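Local coordinates for protein putative sarcosine dimethylglycine methyltransferase (Galdieria sulphuraria, PDB 2O57) that probably transfers methyl groups from S-adenosylmethionine to sarcosine or dimethylglycine, although its function is unproven, at residues G41-H46 with E58-S63; V116-N121 with V136-F141; R180-I185 with G288-K293; S197-I202 with G282-G287. All coordinates share one frame; numbering follows the deposited sequence.

Contact 1. Residues G41-H46 with E58-S63; sequences GGEDIH and EIREAS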
loop_
_atom_site.group_PDB
_atom_site.type_symbol
_atom_site.label_atom_id
_atom_site.label_comp_id
_atom_site.label_asym_id
_atom_site.label_seq_id
_atom_site.Cartn_x
_atom_site.Cartn_y
_atom_site.Cartn_z
ATOM N N GLY A 41 -1.398 -9.691 25.596
ATOM C CA GLY A 41 -1.233 -11.146 25.742
ATOM C C GLY A 41 -0.552 -11.785 24.534
ATOM O O GLY A 41 0.366 -11.216 23.905
ATOM N N GLY A 42 -0.984 -12.981 24.200
ATOM C CA GLY A 42 -0.311 -13.749 23.174
ATOM C C GLY A 42 -0.818 -13.503 21.785
ATOM O O GLY A 42 -0.451 -14.226 20.860
ATOM N N GLU A 43 -1.669 -12.489 21.617
ATOM C CA GLU A 43 -2.176 -12.164 20.280
ATOM C C GLU A 43 -1.392 -10.942 19.826
ATOM O O GLU A 43 -1.714 -9.791 20.200
ATOM C CB GLU A 43 -3.676 -11.904 20.296
ATOM C CG GLU A 43 -4.269 -11.724 18.911
ATOM C CD GLU A 43 -5.714 -11.186 18.933
ATOM O OE1 GLU A 43 -6.341 -11.213 20.007
ATOM O OE2 GLU A 43 -6.203 -10.703 17.876
ATOM N N ASP A 44 -0.345 -11.212 19.047
ATOM C CA ASP A 44 0.711 -10.232 18.778
ATOM C C ASP A 44 0.204 -8.965 18.106
ATOM O O ASP A 44 -0.625 -9.044 17.201
ATOM C CB ASP A 44 1.782 -10.851 17.900
ATOM C CG ASP A 44 2.395 -12.078 18.517
ATOM O OD1 ASP A 44 3.499 -11.985 19.078
ATOM O OD2 ASP A 44 1.773 -13.128 18.447
ATOM N N ILE A 45 0.744 -7.841 18.568
ATOM C CA ILE A 45 0.580 -6.493 18.005
ATOM C C ILE A 45 1.710 -6.101 17.041
ATOM O O ILE A 45 2.915 -6.249 17.350
ATOM C CB ILE A 45 0.537 -5.443 19.175
ATOM C CG1 ILE A 45 -0.616 -5.752 20.133
ATOM C CG2 ILE A 45 0.504 -3.943 18.654
ATOM C CD1 ILE A 45 -2.056 -5.644 19.489
ATOM N N HIS A 46 1.326 -5.505 15.915
ATOM C CA HIS A 46 2.277 -4.910 14.992
ATOM C C HIS A 46 1.700 -3.556 14.588
ATOM O O HIS A 46 0.585 -3.216 15.020
ATOM C CB HIS A 46 2.500 -5.790 13.741
ATOM C CG HIS A 46 2.878 -7.205 14.073
ATOM N ND1 HIS A 46 1.938 -8.199 14.229
ATOM C CD2 HIS A 46 4.077 -7.766 14.357
ATOM C CE1 HIS A 46 2.545 -9.331 14.552
ATOM N NE2 HIS A 46 3.847 -9.095 14.642
ATOM N N GLU A 58 -8.685 1.794 18.829
ATOM C CA GLU A 58 -7.903 0.948 19.722
ATOM C C GLU A 58 -6.766 0.273 18.952
ATOM O O GLU A 58 -6.917 -0.096 17.780
ATOM C CB GLU A 58 -8.797 -0.118 20.388
ATOM C CG GLU A 58 -10.048 0.404 21.125
ATOM C CD GLU A 58 -9.757 1.009 22.478
ATOM O OE1 GLU A 58 -8.551 1.154 22.843
ATOM O OE2 GLU A 58 -10.757 1.339 23.189
ATOM N N ILE A 59 -5.635 0.095 19.632
ATOM C CA ILE A 59 -4.457 -0.520 19.042
ATOM C C ILE A 59 -4.777 -1.966 18.572
ATOM O O ILE A 59 -4.400 -2.360 17.490
ATOM C CB ILE A 59 -3.292 -0.479 20.058
ATOM C CG1 ILE A 59 -2.871 0.982 20.294
ATOM C CG2 ILE A 59 -2.133 -1.421 19.636
ATOM C CD1 ILE A 59 -1.748 1.168 21.309
ATOM N N ARG A 60 -5.470 -2.741 19.403
ATOM C CA ARG A 60 -5.904 -4.094 19.030
ATOM C C ARG A 60 -6.635 -4.092 17.673
ATOM O O ARG A 60 -6.307 -4.861 16.770
ATOM C CB ARG A 60 -6.853 -4.669 20.117
ATOM C CG ARG A 60 -7.586 -5.955 19.738
ATOM C CD ARG A 60 -6.642 -7.139 19.602
ATOM N NE ARG A 60 -6.194 -7.635 20.901
ATOM C CZ ARG A 60 -5.020 -8.220 21.136
ATOM N NH1 ARG A 60 -4.129 -8.378 20.145
ATOM N NH2 ARG A 60 -4.739 -8.649 22.375
ATOM N N GLU A 61 -7.643 -3.235 17.559
ATOM C CA GLU A 61 -8.448 -3.138 16.330
ATOM C C GLU A 61 -7.559 -2.772 15.135
ATOM O O GLU A 61 -7.638 -3.406 14.098
ATOM C CB GLU A 61 -9.555 -2.080 16.496
ATOM C CG GLU A 61 -10.824 -2.573 17.145
ATOM C CD GLU A 61 -11.587 -3.573 16.240
ATOM O OE1 GLU A 61 -12.551 -3.163 15.527
ATOM O OE2 GLU A 61 -11.191 -4.760 16.226
ATOM N N ALA A 62 -6.726 -1.727 15.279
ATOM C CA ALA A 62 -5.808 -1.316 14.200
ATOM C C ALA A 62 -4.803 -2.418 13.794
ATOM O O ALA A 62 -4.528 -2.607 12.615
ATOM C CB ALA A 62 -5.051 -0.073 14.602
ATOM N N SER A 63 -4.227 -3.110 14.779
ATOM C CA SER A 63 -3.284 -4.193 14.495
ATOM C C SER A 63 -4.020 -5.344 13.740
ATOM O O SER A 63 -3.447 -5.932 12.827
ATOM C CB SER A 63 -2.610 -4.686 15.779
ATOM O OG SER A 63 -1.694 -5.704 15.496
HETATM O O HOH W 1 -4.660 -8.190 17.362
HETATM O O HOH W 2 -2.561 -8.144 15.530
HETATM O O HOH W 3 -0.456 -6.985 13.194
#
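The guanidinium of Arg-60 has the carboxylate of Glu-43 over one face, the two planes only 3° from parallel, with OE1 of Glu-43 3.5 Å from CZ of Arg-60. This is a salt bridge of charges alone, because no N-H points at that oxygen. At the edge, in the guanidinium plane, NH1 of Arg-60 donates to the backbone O of Glu-43 (2.8 Å), and also to water 1, which in turn donates to OE2 of Glu-43. Water 3 lies in the plane of the His-46 ring at its edge, hydrogen-bonded to ND1 at 2.9 Å. The same water lies 2.9 Å from OG of Ser-63, a small hydroxyl that also accepts the backbone N-H of His-46 at 3.1 Å (N-H...O 169°). With OG anti to the backbone N (chi1 -179°), the hydroxyl is carried to that N-H. Between these polar ends Ile-45 fills in with its branches: CD1 approaches NH1 of Arg-60, and CG2 meets CG2 of Ile-59 at 3.8 Å. An alanine in place of Arg-60 would probably leave the carboxylate of Glu-43 without its countercharge and its carbonyl without this donor. NH2 of Arg-60 reaches back to Trp-40 O in helix 27-40, so the first turn of helix 59-76 holds the loop that follows helix 27-40, while helix 235-251 packs against Ile-45 and Ile-59.

Contact 2. Residues V116-N121 with V136-F141; sequences VQNKRN and VKYGSF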
loop_
_atom_site.group_PDB
_atom_site.type_symbol
_atom_site.label_atom_id
_atom_site.label_comp_id
_atom_site.label_asym_id
_atom_site.label_seq_id
_atom_site.Cartn_x
_atom_site.Cartn_y
_atom_site.Cartn_z
ATOM N N VAL A 116 11.253 -18.166 25.123
ATOM C CA VAL A 116 10.082 -18.108 26.032
ATOM C C VAL A 116 8.839 -17.818 25.177
ATOM O O VAL A 116 7.794 -18.436 25.386
ATOM C CB VAL A 116 10.254 -17.046 27.155
ATOM C CG1 VAL A 116 8.937 -16.780 27.878
ATOM C CG2 VAL A 116 11.417 -17.459 28.154
ATOM N N GLN A 117 8.971 -16.917 24.195
ATOM C CA GLN A 117 7.906 -16.719 23.208
ATOM C C GLN A 117 7.541 -18.017 22.478
ATOM O O GLN A 117 6.376 -18.299 22.293
ATOM C CB GLN A 117 8.258 -15.638 22.151
ATOM C CG GLN A 117 8.312 -14.168 22.704
ATOM C CD GLN A 117 8.511 -13.149 21.582
ATOM O OE1 GLN A 117 8.966 -13.488 20.491
ATOM N NE2 GLN A 117 8.163 -11.903 21.847
ATOM N N ASN A 118 8.540 -18.767 22.026
ATOM C CA ASN A 118 8.287 -20.039 21.350
ATOM C C ASN A 118 7.551 -21.031 22.225
ATOM O O ASN A 118 6.638 -21.730 21.764
ATOM C CB ASN A 118 9.598 -20.668 20.898
ATOM C CG ASN A 118 10.271 -19.863 19.811
ATOM O OD1 ASN A 118 9.628 -19.010 19.168
ATOM N ND2 ASN A 118 11.581 -20.095 19.610
ATOM N N LYS A 119 7.950 -21.110 23.487
ATOM C CA LYS A 119 7.261 -22.032 24.385
ATOM C C LYS A 119 5.794 -21.626 24.589
ATOM O O LYS A 119 4.891 -22.489 24.542
ATOM C CB LYS A 119 8.004 -22.176 25.708
ATOM C CG LYS A 119 9.386 -22.832 25.566
ATOM C CD LYS A 119 9.308 -24.297 25.027
ATOM C CE LYS A 119 10.472 -25.167 25.514
ATOM N NZ LYS A 119 11.835 -24.907 24.897
ATOM N N ARG A 120 5.541 -20.326 24.782
ATOM C CA ARG A 120 4.146 -19.839 24.927
ATOM C C ARG A 120 3.329 -20.063 23.688
ATOM O O ARG A 120 2.166 -20.421 23.792
ATOM C CB ARG A 120 4.073 -18.351 25.310
ATOM C CG ARG A 120 4.470 -18.121 26.690
ATOM C CD ARG A 120 4.094 -16.769 27.188
ATOM N NE ARG A 120 4.944 -16.515 28.328
ATOM C CZ ARG A 120 5.419 -15.330 28.683
ATOM N NH1 ARG A 120 5.129 -14.244 27.979
ATOM N NH2 ARG A 120 6.213 -15.248 29.744
ATOM N N ASN A 121 3.924 -19.764 22.517
ATOM C CA ASN A 121 3.351 -20.060 21.200
ATOM C C ASN A 121 2.840 -21.529 21.109
ATOM O O ASN A 121 1.661 -21.768 20.827
ATOM C CB ASN A 121 4.399 -19.747 20.106
ATOM C CG ASN A 121 3.801 -19.722 18.701
ATOM O OD1 ASN A 121 2.622 -20.082 18.510
ATOM N ND2 ASN A 121 4.626 -19.350 17.693
ATOM N N VAL A 136 6.575 -24.719 15.831
ATOM C CA VAL A 136 7.336 -23.588 16.302
ATOM C C VAL A 136 8.787 -24.048 16.366
ATOM O O VAL A 136 9.105 -25.024 17.064
ATOM C CB VAL A 136 6.878 -23.117 17.737
ATOM C CG1 VAL A 136 7.672 -21.891 18.171
ATOM C CG2 VAL A 136 5.380 -22.791 17.782
ATOM N N LYS A 137 9.659 -23.325 15.659
ATOM C CA LYS A 137 11.095 -23.649 15.604
ATOM C C LYS A 137 11.901 -22.451 16.101
ATOM O O LYS A 137 11.517 -21.311 15.877
ATOM C CB LYS A 137 11.502 -23.974 14.157
ATOM C CG LYS A 137 10.541 -24.931 13.371
ATOM C CD LYS A 137 10.784 -24.785 11.840
ATOM C CE LYS A 137 9.907 -25.756 10.998
ATOM N NZ LYS A 137 10.337 -27.203 11.043
ATOM N N TYR A 138 12.968 -22.721 16.840
ATOM C CA TYR A 138 13.908 -21.717 17.276
ATOM C C TYR A 138 14.928 -21.523 16.167
ATOM O O TYR A 138 15.368 -22.492 15.542
ATOM C CB TYR A 138 14.626 -22.169 18.549
ATOM C CG TYR A 138 15.819 -21.317 18.939
ATOM C CD1 TYR A 138 15.655 -20.184 19.732
ATOM C CD2 TYR A 138 17.118 -21.648 18.525
ATOM C CE1 TYR A 138 16.735 -19.396 20.102
ATOM C CE2 TYR A 138 18.208 -20.863 18.899
ATOM C CZ TYR A 138 18.004 -19.738 19.696
ATOM O OH TYR A 138 19.066 -18.940 20.086
ATOM N N GLY A 139 15.274 -20.267 15.901
ATOM C CA GLY A 139 16.403 -19.998 15.042
ATOM C C GLY A 139 16.458 -18.596 14.476
ATOM O O GLY A 139 15.693 -17.694 14.884
ATOM N N SER A 140 17.384 -18.447 13.527
ATOM C CA SER A 140 17.788 -17.167 12.966
ATOM C C SER A 140 17.364 -17.091 11.501
ATOM O O SER A 140 17.412 -18.110 10.813
ATOM C CB SER A 140 19.308 -17.105 13.061
ATOM O OG SER A 140 19.834 -16.078 12.251
ATOM N N PHE A 141 16.995 -15.885 11.022
ATOM C CA PHE A 141 16.683 -15.667 9.599
ATOM C C PHE A 141 17.924 -15.804 8.728
ATOM O O PHE A 141 17.791 -15.924 7.511
ATOM C CB PHE A 141 16.148 -14.251 9.298
ATOM C CG PHE A 141 15.027 -13.786 10.178
ATOM C CD1 PHE A 141 14.325 -14.667 11.004
ATOM C CD2 PHE A 141 14.654 -12.435 10.144
ATOM C CE1 PHE A 141 13.276 -14.218 11.800
ATOM C CE2 PHE A 141 13.616 -11.968 10.935
ATOM C CZ PHE A 141 12.921 -12.860 11.780
#
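In the beta-alpha-beta unit made of strand 107-112, helix 115-128 and strand 134-138, Asn-118 and Asn-121 of the helix meet Val-136 of the last strand. The axes of the two short segments run nearly antiparallel, at 166° and 8.6 Å apart. Val-136 points at the helix and divides its branches: CG1 lies 3.6 Å from CB of Asn-118, and CG2 lies 3.5 Å from ND2 of Asn-121. CG1 stands anti to the backbone N (chi1 -178°), which sends the two methyls to different asparagines one helical turn apart. A beta-branched valine suits the strand and offers both helix residues an apolar surface. Asn-118 also brings ND2 to the edge of the Tyr-138 ring, its amide turned 79° from the ring plane, with ND2 3.8 Å from Tyr-138 CB. That nitrogen is held by Asn-112 O at the end of strand 107-112, so a buried amide has a backbone partner although its neighbours here are mostly carbon. Asn-121 OD1 has weak hydrogen bonds to Asn-125 and Arg-98. Helix covering sheet through a crossover of this kind is characteristic of the Rossmann-like fold of methyltransferases.

Contact 3. Residues R180-I185 with G288-K293; sequences RGVMAI and GMLFRK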
loop_
_atom_site.group_PDB
_atom_site.type_symbol
_atom_site.label_atom_id
_atom_site.label_comp_id
_atom_site.label_asym_id
_atom_site.label_seq_id
_atom_site.Cartn_x
_atom_site.Cartn_y
_atom_site.Cartn_z
ATOM N N ARG A 180 7.960 -19.496 -7.587
ATOM C CA ARG A 180 6.678 -18.773 -7.640
ATOM C C ARG A 180 6.003 -18.628 -6.274
ATOM O O ARG A 180 4.909 -18.121 -6.194
ATOM C CB ARG A 180 5.723 -19.327 -8.698
ATOM C CG ARG A 180 6.330 -19.372 -10.123
ATOM C CD ARG A 180 5.242 -19.540 -11.220
ATOM N NE ARG A 180 4.282 -18.415 -11.221
ATOM C CZ ARG A 180 4.536 -17.173 -11.661
ATOM N NH1 ARG A 180 5.741 -16.817 -12.121
ATOM N NH2 ARG A 180 3.576 -16.256 -11.614
ATOM N N GLY A 181 6.688 -19.054 -5.212
ATOM C CA GLY A 181 6.291 -18.699 -3.848
ATOM C C GLY A 181 6.267 -17.204 -3.607
ATOM O O GLY A 181 6.967 -16.447 -4.283
ATOM N N VAL A 182 5.460 -16.760 -2.641
ATOM C CA VAL A 182 5.236 -15.334 -2.467
ATOM C C VAL A 182 5.628 -14.945 -1.037
ATOM O O VAL A 182 5.320 -15.677 -0.088
ATOM C CB VAL A 182 3.752 -14.937 -2.795
ATOM C CG1 VAL A 182 3.457 -13.450 -2.449
ATOM C CG2 VAL A 182 3.471 -15.126 -4.296
HETATM N N MSE A 183 6.306 -13.810 -0.885
HETATM C CA MSE A 183 6.613 -13.335 0.458
HETATM C C MSE A 183 5.926 -12.013 0.731
HETATM O O MSE A 183 6.062 -11.067 -0.060
HETATM C CB MSE A 183 8.117 -13.156 0.638
HETATM C CG MSE A 183 8.456 -12.481 1.977
HETATM SE SE MSE A 183 10.273 -12.753 2.619
HETATM C CE MSE A 183 11.200 -11.649 1.427
ATOM N N ALA A 184 5.253 -11.919 1.872
ATOM C CA ALA A 184 4.650 -10.657 2.307
ATOM C C ALA A 184 5.352 -10.181 3.582
ATOM O O ALA A 184 5.410 -10.914 4.580
ATOM C CB ALA A 184 3.128 -10.815 2.540
ATOM N N ILE A 185 5.893 -8.959 3.550
ATOM C CA ILE A 185 6.592 -8.398 4.720
ATOM C C ILE A 185 6.088 -7.021 5.055
ATOM O O ILE A 185 5.538 -6.303 4.179
ATOM C CB ILE A 185 8.140 -8.327 4.564
ATOM C CG1 ILE A 185 8.569 -7.287 3.492
ATOM C CG2 ILE A 185 8.694 -9.702 4.255
ATOM C CD1 ILE A 185 10.085 -6.993 3.525
ATOM N N GLY A 288 5.563 -1.818 3.513
ATOM C CA GLY A 288 4.962 -3.137 3.287
ATOM C C GLY A 288 5.360 -3.554 1.878
ATOM O O GLY A 288 5.426 -2.695 0.984
HETATM N N MSE A 289 5.632 -4.841 1.663
HETATM C CA MSE A 289 6.011 -5.318 0.334
HETATM C C MSE A 289 5.578 -6.752 0.072
HETATM O O MSE A 289 5.519 -7.555 0.981
HETATM C CB MSE A 289 7.521 -5.263 0.130
HETATM C CG MSE A 289 8.182 -4.024 0.721
HETATM SE SE MSE A 289 10.105 -3.989 0.686
HETATM C CE MSE A 289 10.422 -3.746 -1.249
ATOM N N LEU A 290 5.315 -7.066 -1.192
ATOM C CA LEU A 290 5.122 -8.449 -1.599
ATOM C C LEU A 290 6.078 -8.759 -2.727
ATOM O O LEU A 290 6.300 -7.935 -3.641
ATOM C CB LEU A 290 3.696 -8.722 -2.033
ATOM C CG LEU A 290 2.691 -9.047 -0.921
ATOM C CD1 LEU A 290 2.192 -7.687 -0.266
ATOM C CD2 LEU A 290 1.591 -9.740 -1.636
ATOM N N PHE A 291 6.654 -9.947 -2.650
ATOM C CA PHE A 291 7.623 -10.412 -3.631
ATOM C C PHE A 291 7.166 -11.746 -4.159
ATOM O O PHE A 291 6.428 -12.463 -3.476
ATOM C CB PHE A 291 8.989 -10.649 -2.982
ATOM C CG PHE A 291 9.546 -9.469 -2.229
ATOM C CD1 PHE A 291 10.278 -8.487 -2.891
ATOM C CD2 PHE A 291 9.378 -9.374 -0.850
ATOM C CE1 PHE A 291 10.827 -7.405 -2.184
ATOM C CE2 PHE A 291 9.932 -8.308 -0.133
ATOM C CZ PHE A 291 10.653 -7.324 -0.803
ATOM N N ARG A 292 7.606 -12.094 -5.361
ATOM C CA ARG A 292 7.455 -13.459 -5.821
ATOM C C ARG A 292 8.808 -14.012 -6.271
ATOM O O ARG A 292 9.616 -13.293 -6.863
ATOM C CB ARG A 292 6.424 -13.562 -6.947
ATOM C CG ARG A 292 6.117 -15.008 -7.369
ATOM C CD ARG A 292 5.162 -15.137 -8.558
ATOM N NE ARG A 292 3.791 -14.677 -8.329
ATOM C CZ ARG A 292 2.799 -15.370 -7.753
ATOM N NH1 ARG A 292 2.976 -16.610 -7.245
ATOM N NH2 ARG A 292 1.609 -14.796 -7.675
ATOM N N LYS A 293 9.067 -15.280 -5.967
ATOM C CA LYS A 293 10.259 -15.961 -6.463
ATOM C C LYS A 293 10.106 -16.336 -7.967
ATOM O O LYS A 293 9.649 -17.438 -8.319
ATOM C CB LYS A 293 10.569 -17.208 -5.636
ATOM C CG LYS A 293 11.878 -17.879 -6.027
ATOM C CD LYS A 293 12.277 -18.989 -5.008
ATOM C CE LYS A 293 13.420 -19.861 -5.531
ATOM N NZ LYS A 293 13.790 -20.915 -4.507
#
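The guanidinium groups of Arg-180 and Arg-292 lie flat on each other, planes 8° apart and centres 4.6 Å apart. On the opposite face of the Arg-292 guanidinium sits CG2 of Val-182, 3.3 Å from NH1 and offset toward the rim. The same NH1 donates to the backbone O of Arg-180 at 2.7 Å; the donor lies in the carbonyl plane, though the N-H...O angle is bent to 136°. The bend at chi3 (-66°) turns NE of Arg-292 aside from the extended chain. Val-182, Ala-184 and Leu-290 share this face of the sheet, and helix 59-76 packs over them. On the other face selenomethionine Met-183 lies alongside Phe-291, CE 3.7 Å from CD2, while Ile-185 puts CD1 at the edge of that ring, 3.9 Å from CE2; helix 214-223 covers Ile-185, Met-289 and Phe-291. The antiparallel backbones pair Met-183 with Phe-291 and Ile-185 with Met-289, continued by Lys-293 N to Gly-181 O and Arg-180 N to Lys-293 O. Two like charges stacked so closely would probably repel, a cost likely to be offset in part by the carbonyl of Arg-180 and, through NH2 of Arg-292, by a weak hydrogen bond to Thr-77 O and a long, weak ion pair with Glu-52 of the second subunit.

Contact 4. Residues S197-I202 with G282-G287; sequences SSIQPI and GKLTWG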
loop_
_atom_site.group_PDB
_atom_site.type_symbol
_atom_site.label_atom_id
_atom_site.label_comp_id
_atom_site.label_asym_id
_atom_site.label_seq_id
_atom_site.Cartn_x
_atom_site.Cartn_y
_atom_site.Cartn_z
ATOM N N SER A 197 23.254 9.240 8.769
ATOM C CA SER A 197 23.709 10.414 9.555
ATOM C C SER A 197 22.537 11.253 10.070
ATOM O O SER A 197 22.644 11.929 11.100
ATOM C CB SER A 197 24.659 11.298 8.745
ATOM O OG SER A 197 23.954 12.009 7.743
ATOM N N SER A 198 21.408 11.169 9.370
ATOM C CA SER A 198 20.249 12.012 9.672
ATOM C C SER A 198 19.196 11.356 10.578
ATOM O O SER A 198 18.213 11.983 10.927
ATOM C CB SER A 198 19.639 12.525 8.365
ATOM O OG SER A 198 18.237 12.342 8.353
ATOM N N ILE A 199 19.439 10.106 10.977
ATOM C CA ILE A 199 18.539 9.331 11.856
ATOM C C ILE A 199 19.347 8.644 12.966
ATOM O O ILE A 199 18.963 7.610 13.505
ATOM C CB ILE A 199 17.694 8.286 11.090
ATOM C CG1 ILE A 199 18.581 7.390 10.192
ATOM C CG2 ILE A 199 16.540 8.981 10.310
ATOM C CD1 ILE A 199 17.840 6.155 9.649
ATOM N N GLN A 200 20.451 9.282 13.321
ATOM C CA GLN A 200 21.371 8.794 14.305
ATOM C C GLN A 200 20.730 8.629 15.703
ATOM O O GLN A 200 20.917 7.579 16.333
ATOM C CB GLN A 200 22.615 9.706 14.316
ATOM C CG GLN A 200 23.903 9.050 14.796
ATOM C CD GLN A 200 24.174 7.747 14.076
ATOM O OE1 GLN A 200 24.315 7.714 12.847
ATOM N NE2 GLN A 200 24.212 6.653 14.834
ATOM N N PRO A 201 19.974 9.646 16.196
ATOM C CA PRO A 201 19.294 9.438 17.466
ATOM C C PRO A 201 18.508 8.136 17.531
ATOM O O PRO A 201 18.617 7.409 18.515
ATOM C CB PRO A 201 18.354 10.639 17.557
ATOM C CG PRO A 201 19.083 11.703 16.859
ATOM C CD PRO A 201 19.723 11.006 15.687
ATOM N N ILE A 202 17.739 7.827 16.492
ATOM C CA ILE A 202 16.956 6.596 16.502
ATOM C C ILE A 202 17.804 5.336 16.281
ATOM O O ILE A 202 17.546 4.307 16.907
ATOM C CB ILE A 202 15.722 6.657 15.560
ATOM C CG1 ILE A 202 14.689 5.611 15.983
ATOM C CG2 ILE A 202 16.107 6.579 14.053
ATOM C CD1 ILE A 202 13.454 5.677 15.195
ATOM N N GLY A 282 9.203 13.249 7.956
ATOM C CA GLY A 282 9.373 12.620 6.640
ATOM C C GLY A 282 10.662 11.833 6.498
ATOM O O GLY A 282 11.104 11.581 5.377
ATOM N N LYS A 283 11.263 11.410 7.614
ATOM C CA LYS A 283 12.472 10.579 7.568
ATOM C C LYS A 283 12.188 9.069 7.661
ATOM O O LYS A 283 12.953 8.278 7.165
ATOM C CB LYS A 283 13.450 10.935 8.688
ATOM C CG LYS A 283 13.885 12.420 8.689
ATOM C CD LYS A 283 15.056 12.591 9.620
ATOM C CE LYS A 283 15.612 13.995 9.537
ATOM N NZ LYS A 283 15.327 14.666 10.846
ATOM N N LEU A 284 11.114 8.710 8.350
ATOM C CA LEU A 284 10.812 7.316 8.683
ATOM C C LEU A 284 9.436 6.943 8.183
ATOM O O LEU A 284 8.543 7.794 8.083
ATOM C CB LEU A 284 10.879 7.092 10.191
ATOM C CG LEU A 284 12.189 7.498 10.883
ATOM C CD1 LEU A 284 12.054 7.237 12.409
ATOM C CD2 LEU A 284 13.355 6.705 10.346
ATOM N N THR A 285 9.256 5.672 7.891
ATOM C CA THR A 285 7.935 5.192 7.457
ATOM C C THR A 285 7.669 3.757 7.903
ATOM O O THR A 285 8.531 3.119 8.474
ATOM C CB THR A 285 7.746 5.339 5.897
ATOM O OG1 THR A 285 6.398 5.066 5.555
ATOM C CG2 THR A 285 8.677 4.411 5.086
ATOM N N TRP A 286 6.459 3.275 7.673
ATOM C CA TRP A 286 6.168 1.865 7.894
ATOM C C TRP A 286 5.930 1.291 6.517
ATOM O O TRP A 286 4.991 1.691 5.846
ATOM C CB TRP A 286 4.947 1.673 8.806
ATOM C CG TRP A 286 4.584 0.203 9.037
ATOM C CD1 TRP A 286 5.415 -0.788 9.526
ATOM C CD2 TRP A 286 3.333 -0.407 8.790
ATOM N NE1 TRP A 286 4.750 -1.978 9.555
ATOM C CE2 TRP A 286 3.454 -1.774 9.145
ATOM C CE3 TRP A 286 2.096 0.070 8.321
ATOM C CZ2 TRP A 286 2.390 -2.682 9.034
ATOM C CZ3 TRP A 286 1.026 -0.837 8.222
ATOM C CH2 TRP A 286 1.192 -2.202 8.571
ATOM N N GLY A 287 6.799 0.373 6.106
ATOM C CA GLY A 287 6.814 -0.166 4.749
ATOM C C GLY A 287 6.129 -1.504 4.672
ATOM O O GLY A 287 6.095 -2.242 5.646
#
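Leu-284, Lys-283 and Ile-199 bury the largest areas where the start of strand 284-293 meets the turn that leads into helix 200-206. Leu-284 splits its two methyls between two isoleucines: CD2 lies 3.9 Å from CG2 of Ile-199, and CD1 meets CD1 of Ile-202 tip to tip at 3.5 Å, tighter than usual van der Waals contact. Its CG stands anti to the carbonyl carbon (chi1 -55°), and the branched end lets one residue serve both partners. Ile-199, at the N-cap position, carries CG1 in the crowded position between backbone N and carbonyl carbon, while CG2 turns to Leu-284 and to Lys-283, whose CD is 4.0 Å away. The side chains of Lys-283 and Ile-199 run past one another, headed opposite ways. The lysine runs extended as far as CE and then bends at chi4 (112°); its CE lies 3.3 Å from OG of Ser-198, and its CD 3.5 Å from Ser-198 O. Here the hydrocarbon part of the lysine does the touching, a role its long flexible chain fits well. An alanine here removes the methylenes lying on Ser-198 and would probably open a gap beside that serine's hydroxyl and carbonyl, with only CB remaining against Ile-199. Helix 262-280 contributes Trp-275, which touches both Ile-202 and Leu-284, and Lys-190 of strand 181-190 meets Ile-199 and Leu-284. Gly-282 ends that helix in a Schellman motif, its positive phi favouring glycine. The contact is thus chiefly apolar and depends on the fit of methyls and methylenes rather than on directional bonds.

How the contacts relate
From the N terminus, contact 1 comes first, closing a short loop that ties the chain after helix 27-40 to the start of helix 59-76. Contact 2 follows in series and closes the second half of a beta-alpha-beta unit, setting helix 115-128 against edge strand 134-138. Contact 3 then spans about a hundred residues, bringing strand 284-293 back beside strand 181-190 in the same sheet. Contact 4 lies within that long span: it joins the turn before helix 200-206 to the beginning of strand 284-293, so that contacts 3 and 4 use successive parts of one strand. Contacts 2 and 4 fall on opposite sides of the chain's centre.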